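Local coordinates for putative cathepsin d (Ixodes ricinus, PDB 5N7Q), which probably acts as an aspartic endopeptidase of the pepsin-like A1 family, cleaving peptide bonds within proteins, and is inhibited by pepstatin A, at residues G148-L160 with G170-Y182. Sequence-based numbering, arbitrary orientation.
Sequences GLLGEQNVFSVYL and GEVLFGGIDHDHY. Unlike the reference sequence in segment 148-160: L160 (reference Arg).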
loop_
_atom_site.group_PDB
_atom_site.type_symbol
_atom_site.label_atom_id
_atom_site.label_comp_id
_atom_site.label_asym_id
_atom_site.label_seq_id
_atom_site.Cartn_x
_atom_site.Cartn_y
_atom_site.Cartn_z
ATOM N N GLY A 148 4.692 4.972 23.357
ATOM C CA GLY A 148 5.915 4.235 23.578
ATOM C C GLY A 148 5.840 2.758 23.306
ATOM O O GLY A 148 6.703 1.986 23.767
ATOM N N LEU A 149 4.877 2.335 22.492
ATOM C CA LEU A 149 4.617 0.906 22.323
ATOM C C LEU A 149 5.680 0.170 21.507
ATOM O O LEU A 149 5.746 -1.044 21.561
ATOM C CB LEU A 149 3.252 0.689 21.676
ATOM C CG LEU A 149 2.067 1.303 22.422
ATOM C CD1 LEU A 149 0.786 1.027 21.667
ATOM C CD2 LEU A 149 2.009 0.760 23.845
ATOM N N LEU A 150 6.507 0.905 20.775
ATOM C CA LEU A 150 7.608 0.315 20.001
ATOM C C LEU A 150 8.949 0.403 20.722
ATOM O O LEU A 150 10.000 0.072 20.152
ATOM C CB LEU A 150 7.747 1.001 18.639
ATOM C CG LEU A 150 6.560 1.013 17.661
ATOM C CD1 LEU A 150 5.708 -0.240 17.770
ATOM C CD2 LEU A 150 5.696 2.253 17.776
ATOM N N GLY A 151 8.952 0.836 21.972
ATOM C CA GLY A 151 10.221 1.030 22.640
ATOM C C GLY A 151 11.018 2.085 21.918
ATOM O O GLY A 151 10.502 3.183 21.639
ATOM N N GLU A 152 12.262 1.746 21.592
ATOM C CA GLU A 152 13.172 2.625 20.862
ATOM C C GLU A 152 13.325 2.313 19.371
ATOM O O GLU A 152 14.217 2.858 18.713
ATOM C CB GLU A 152 14.545 2.573 21.515
ATOM C CG GLU A 152 14.536 2.984 22.969
ATOM C CD GLU A 152 14.312 4.459 23.109
ATOM O OE1 GLU A 152 15.069 5.229 22.470
ATOM O OE2 GLU A 152 13.374 4.851 23.838
ATOM N N GLN A 153 12.466 1.441 18.842
ATOM C CA GLN A 153 12.569 0.995 17.463
ATOM C C GLN A 153 11.306 1.416 16.711
ATOM O O GLN A 153 10.406 0.600 16.469
ATOM C CB GLN A 153 12.809 -0.519 17.448
ATOM C CG GLN A 153 12.900 -1.201 16.085
ATOM C CD GLN A 153 13.995 -0.658 15.171
ATOM O OE1 GLN A 153 14.280 0.539 15.159
ATOM N NE2 GLN A 153 14.595 -1.540 14.366
ATOM N N ASN A 154 11.259 2.689 16.330
ATOM C CA ASN A 154 10.075 3.285 15.717
ATOM C C ASN A 154 10.112 3.110 14.195
ATOM O O ASN A 154 10.213 4.068 13.427
ATOM C CB ASN A 154 9.898 4.742 16.120
ATOM C CG ASN A 154 9.711 4.897 17.603
ATOM O OD1 ASN A 154 8.746 4.380 18.178
ATOM N ND2 ASN A 154 10.656 5.568 18.253
ATOM N N VAL A 155 10.034 1.848 13.804
ATOM C CA VAL A 155 9.965 1.432 12.406
ATOM C C VAL A 155 8.885 0.388 12.264
ATOM O O VAL A 155 8.474 -0.237 13.233
ATOM C CB VAL A 155 11.315 0.825 11.911
ATOM C CG1 VAL A 155 12.497 1.703 12.306
ATOM C CG2 VAL A 155 11.489 -0.628 12.347
ATOM N N PHE A 156 8.402 0.215 11.032
ATOM C CA PHE A 156 7.599 -0.952 10.699
ATOM C C PHE A 156 8.092 -1.497 9.374
ATOM O O PHE A 156 8.563 -0.750 8.517
ATOM C CB PHE A 156 6.088 -0.671 10.703
ATOM C CG PHE A 156 5.636 0.392 9.749
ATOM C CD1 PHE A 156 5.305 0.070 8.434
ATOM C CD2 PHE A 156 5.571 1.736 10.129
ATOM C CE1 PHE A 156 4.899 1.048 7.547
ATOM C CE2 PHE A 156 5.148 2.719 9.230
ATOM C CZ PHE A 156 4.824 2.361 7.931
ATOM N N SER A 157 8.049 -2.814 9.258
ATOM C CA SER A 157 8.604 -3.502 8.105
ATOM C C SER A 157 7.569 -4.408 7.437
ATOM O O SER A 157 6.832 -5.110 8.127
ATOM C CB SER A 157 9.789 -4.348 8.523
ATOM O OG SER A 157 10.781 -3.546 9.136
ATOM N N VAL A 158 7.501 -4.370 6.106
ATOM C CA VAL A 158 6.434 -5.017 5.358
ATOM C C VAL A 158 6.943 -6.119 4.416
ATOM O O VAL A 158 7.806 -5.901 3.590
ATOM C CB VAL A 158 5.620 -3.982 4.544
ATOM C CG1 VAL A 158 4.504 -4.696 3.790
ATOM C CG2 VAL A 158 5.084 -2.852 5.432
ATOM N N TYR A 159 6.420 -7.320 4.631
ATOM C CA TYR A 159 6.581 -8.460 3.757
ATOM C C TYR A 159 5.268 -8.698 3.023
ATOM O O TYR A 159 4.224 -8.842 3.685
ATOM C CB TYR A 159 6.948 -9.704 4.599
ATOM C CG TYR A 159 6.789 -11.004 3.857
ATOM C CD1 TYR A 159 7.506 -11.254 2.695
ATOM C CD2 TYR A 159 5.878 -11.968 4.287
ATOM C CE1 TYR A 159 7.322 -12.415 1.968
ATOM C CE2 TYR A 159 5.715 -13.159 3.592
ATOM C CZ TYR A 159 6.439 -13.377 2.437
ATOM O OH TYR A 159 6.250 -14.545 1.717
ATOM N N LEU A 160 5.321 -8.790 1.686
ATOM C CA LEU A 160 4.179 -9.160 0.852
ATOM C C LEU A 160 4.547 -10.396 0.053
ATOM O O LEU A 160 5.518 -10.388 -0.674
ATOM C CB LEU A 160 3.784 -8.029 -0.083
ATOM C CG LEU A 160 3.485 -6.676 0.572
ATOM C CD1 LEU A 160 3.149 -5.639 -0.492
ATOM C CD2 LEU A 160 2.363 -6.738 1.600
ATOM N N GLY A 170 1.363 -12.184 3.950
ATOM C CA GLY A 170 2.257 -11.076 4.231
ATOM C C GLY A 170 2.248 -10.728 5.699
ATOM O O GLY A 170 1.544 -11.352 6.477
ATOM N N GLU A 171 2.987 -9.693 6.052
ATOM C CA GLU A 171 3.096 -9.228 7.427
ATOM C C GLU A 171 3.441 -7.768 7.447
ATOM O O GLU A 171 4.311 -7.345 6.706
ATOM C CB GLU A 171 4.181 -10.004 8.169
ATOM C CG GLU A 171 4.483 -9.500 9.568
ATOM C CD GLU A 171 5.565 -10.310 10.243
ATOM O OE1 GLU A 171 5.169 -11.309 10.875
ATOM O OE2 GLU A 171 6.776 -10.012 10.085
ATOM N N VAL A 172 2.803 -7.019 8.340
ATOM C CA VAL A 172 3.346 -5.726 8.762
ATOM C C VAL A 172 3.902 -5.920 10.166
ATOM O O VAL A 172 3.140 -6.255 11.064
ATOM C CB VAL A 172 2.305 -4.591 8.740
ATOM C CG1 VAL A 172 2.987 -3.290 9.110
ATOM C CG2 VAL A 172 1.630 -4.447 7.371
ATOM N N LEU A 173 5.207 -5.738 10.339
ATOM C CA LEU A 173 5.832 -5.884 11.651
ATOM C C LEU A 173 6.007 -4.524 12.277
ATOM O O LEU A 173 6.856 -3.733 11.856
ATOM C CB LEU A 173 7.167 -6.603 11.533
ATOM C CG LEU A 173 7.903 -6.847 12.853
ATOM C CD1 LEU A 173 7.103 -7.761 13.750
ATOM C CD2 LEU A 173 9.236 -7.497 12.547
ATOM N N PHE A 174 5.206 -4.244 13.294
ATOM C CA PHE A 174 5.301 -2.965 13.996
ATOM C C PHE A 174 6.397 -2.988 15.061
ATOM O O PHE A 174 6.324 -3.794 15.987
ATOM C CB PHE A 174 3.944 -2.605 14.616
ATOM C CG PHE A 174 2.890 -2.288 13.585
ATOM C CD1 PHE A 174 2.826 -1.024 13.031
ATOM C CD2 PHE A 174 2.011 -3.245 13.124
ATOM C CE1 PHE A 174 1.894 -0.724 12.048
ATOM C CE2 PHE A 174 1.064 -2.946 12.152
ATOM C CZ PHE A 174 1.001 -1.684 11.629
ATOM N N GLY A 175 7.401 -2.123 14.917
ATOM C CA GLY A 175 8.463 -2.042 15.922
ATOM C C GLY A 175 9.613 -2.998 15.706
ATOM O O GLY A 175 10.371 -3.290 16.614
ATOM N N GLY A 176 9.788 -3.474 14.482
ATOM C CA GLY A 176 10.929 -4.334 14.213
ATOM C C GLY A 176 11.208 -4.548 12.741
ATOM O O GLY A 176 10.386 -4.170 11.873
ATOM N N ILE A 177 12.366 -5.155 12.473
ATOM C CA ILE A 177 12.799 -5.578 11.129
ATOM C C ILE A 177 13.160 -7.045 11.254
ATOM O O ILE A 177 14.023 -7.366 12.050
ATOM C CB ILE A 177 14.064 -4.806 10.658
ATOM C CG1 ILE A 177 13.896 -3.286 10.768
ATOM C CG2 ILE A 177 14.427 -5.228 9.241
ATOM C CD1 ILE A 177 15.177 -2.491 10.525
ATOM N N ASP A 178 12.517 -7.924 10.476
ATOM C CA ASP A 178 12.721 -9.374 10.615
ATOM C C ASP A 178 13.658 -9.826 9.503
ATOM O O ASP A 178 13.252 -9.908 8.336
ATOM C CB ASP A 178 11.384 -10.092 10.519
ATOM C CG ASP A 178 11.466 -11.557 10.833
ATOM O OD1 ASP A 178 12.567 -12.124 10.967
ATOM O OD2 ASP A 178 10.391 -12.161 10.978
ATOM N N HIS A 179 14.897 -10.177 9.865
ATOM C CA HIS A 179 15.868 -10.665 8.886
ATOM C C HIS A 179 15.456 -12.043 8.338
ATOM O O HIS A 179 15.984 -12.453 7.320
ATOM C CB HIS A 179 17.287 -10.698 9.490
ATOM C CG HIS A 179 18.400 -10.571 8.486
ATOM N ND1 HIS A 179 18.360 -11.146 7.233
ATOM C CD2 HIS A 179 19.578 -9.908 8.551
ATOM C CE1 HIS A 179 19.482 -10.874 6.589
ATOM N NE2 HIS A 179 20.234 -10.118 7.367
ATOM N N ASP A 180 14.474 -12.734 8.933
ATOM C CA ASP A 180 13.970 -13.940 8.310
ATOM C C ASP A 180 13.081 -13.651 7.104
ATOM O O ASP A 180 12.697 -14.584 6.404
ATOM C CB ASP A 180 13.338 -14.869 9.345
ATOM C CG ASP A 180 14.376 -15.469 10.313
ATOM O OD1 ASP A 180 15.539 -15.687 9.860
ATOM O OD2 ASP A 180 14.024 -15.664 11.510
ATOM N N HIS A 181 12.769 -12.380 6.833
ATOM C CA HIS A 181 12.096 -12.008 5.597
ATOM C C HIS A 181 12.979 -11.400 4.540
ATOM O O HIS A 181 12.457 -11.005 3.489
ATOM C CB HIS A 181 10.950 -11.021 5.868
ATOM C CG HIS A 181 9.781 -11.640 6.551
ATOM N ND1 HIS A 181 9.169 -12.781 6.085
ATOM C CD2 HIS A 181 9.088 -11.253 7.645
ATOM C CE1 HIS A 181 8.159 -13.088 6.891
ATOM N NE2 HIS A 181 8.094 -12.175 7.839
ATOM N N TYR A 182 14.292 -11.350 4.733
ATOM C CA TYR A 182 15.149 -10.799 3.694
ATOM C C TYR A 182 16.526 -11.445 3.664
ATOM O O TYR A 182 16.958 -12.052 4.659
ATOM C CB TYR A 182 15.230 -9.263 3.774
ATOM C CG TYR A 182 16.203 -8.682 4.795
ATOM C CD1 TYR A 182 17.554 -8.477 4.478
ATOM C CD2 TYR A 182 15.778 -8.277 6.055
ATOM C CE1 TYR A 182 18.425 -7.906 5.399
ATOM C CE2 TYR A 182 16.651 -7.729 6.972
ATOM C CZ TYR A 182 17.979 -7.533 6.617
ATOM O OH TYR A 182 18.829 -6.976 7.526
HETATM O O HOH W 1 7.804 -8.035 8.401
#
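The Y159 ring overlaps the H181 imidazole in an offset stack, centroids 4.5 Å apart and planes only 10° from parallel. With CG turned opposite the backbone N (chi1 165°), the phenol slides past the imidazole so that Y159 CD2 lies 3.6 Å from H181 CE1, while Y159 CB sits over the same imidazole as a CH-pi donor. H181 NE2 also donates a weak hydrogen bond to E171 OE2. A water donates to that carboxylate oxygen and to S157 O, linking the E171 side chain to the facing strand. Strands 155-160 and 170-174, which carry Y159 and E171, run antiparallel. S157 and L173 exchange two backbone hydrogen bonds, the one from L173 N to S157 O nearly straight at 178°, and Y159 and E171 exchange another two. S157 OG donates to G176 O (2.8 Å), meeting it tilted from the carbonyl plane, and I177 CG1 packs against the same hydroxyl oxygen at 3.5 Å. V155 CG2 touches I177 CG1 at 3.9 Å, the two side chains crossing nearly at right angles. Where strand 170-174 ends, a type II turn spans L173 to G176; G175 N reaches V155 O at 2.7 Å, and L150 CD1 rests on G175 CA. The other face is apolar: F156 CD1 meets V172 CG1 at 4.1 Å, F156 CB lies beside F174 CD1, and V172 CG1 lies over one face of the F174 ring, toward its rim. There the F156 ring also meets F141 of helix 140-146 edge-to-face. Strand 322-327 pairs with 155-160 on one flank and strand 6-13 with 170-174 on the other, placing this beta hairpin within the six-stranded antiparallel interdomain sheet characteristic of pepsin-like aspartic proteases.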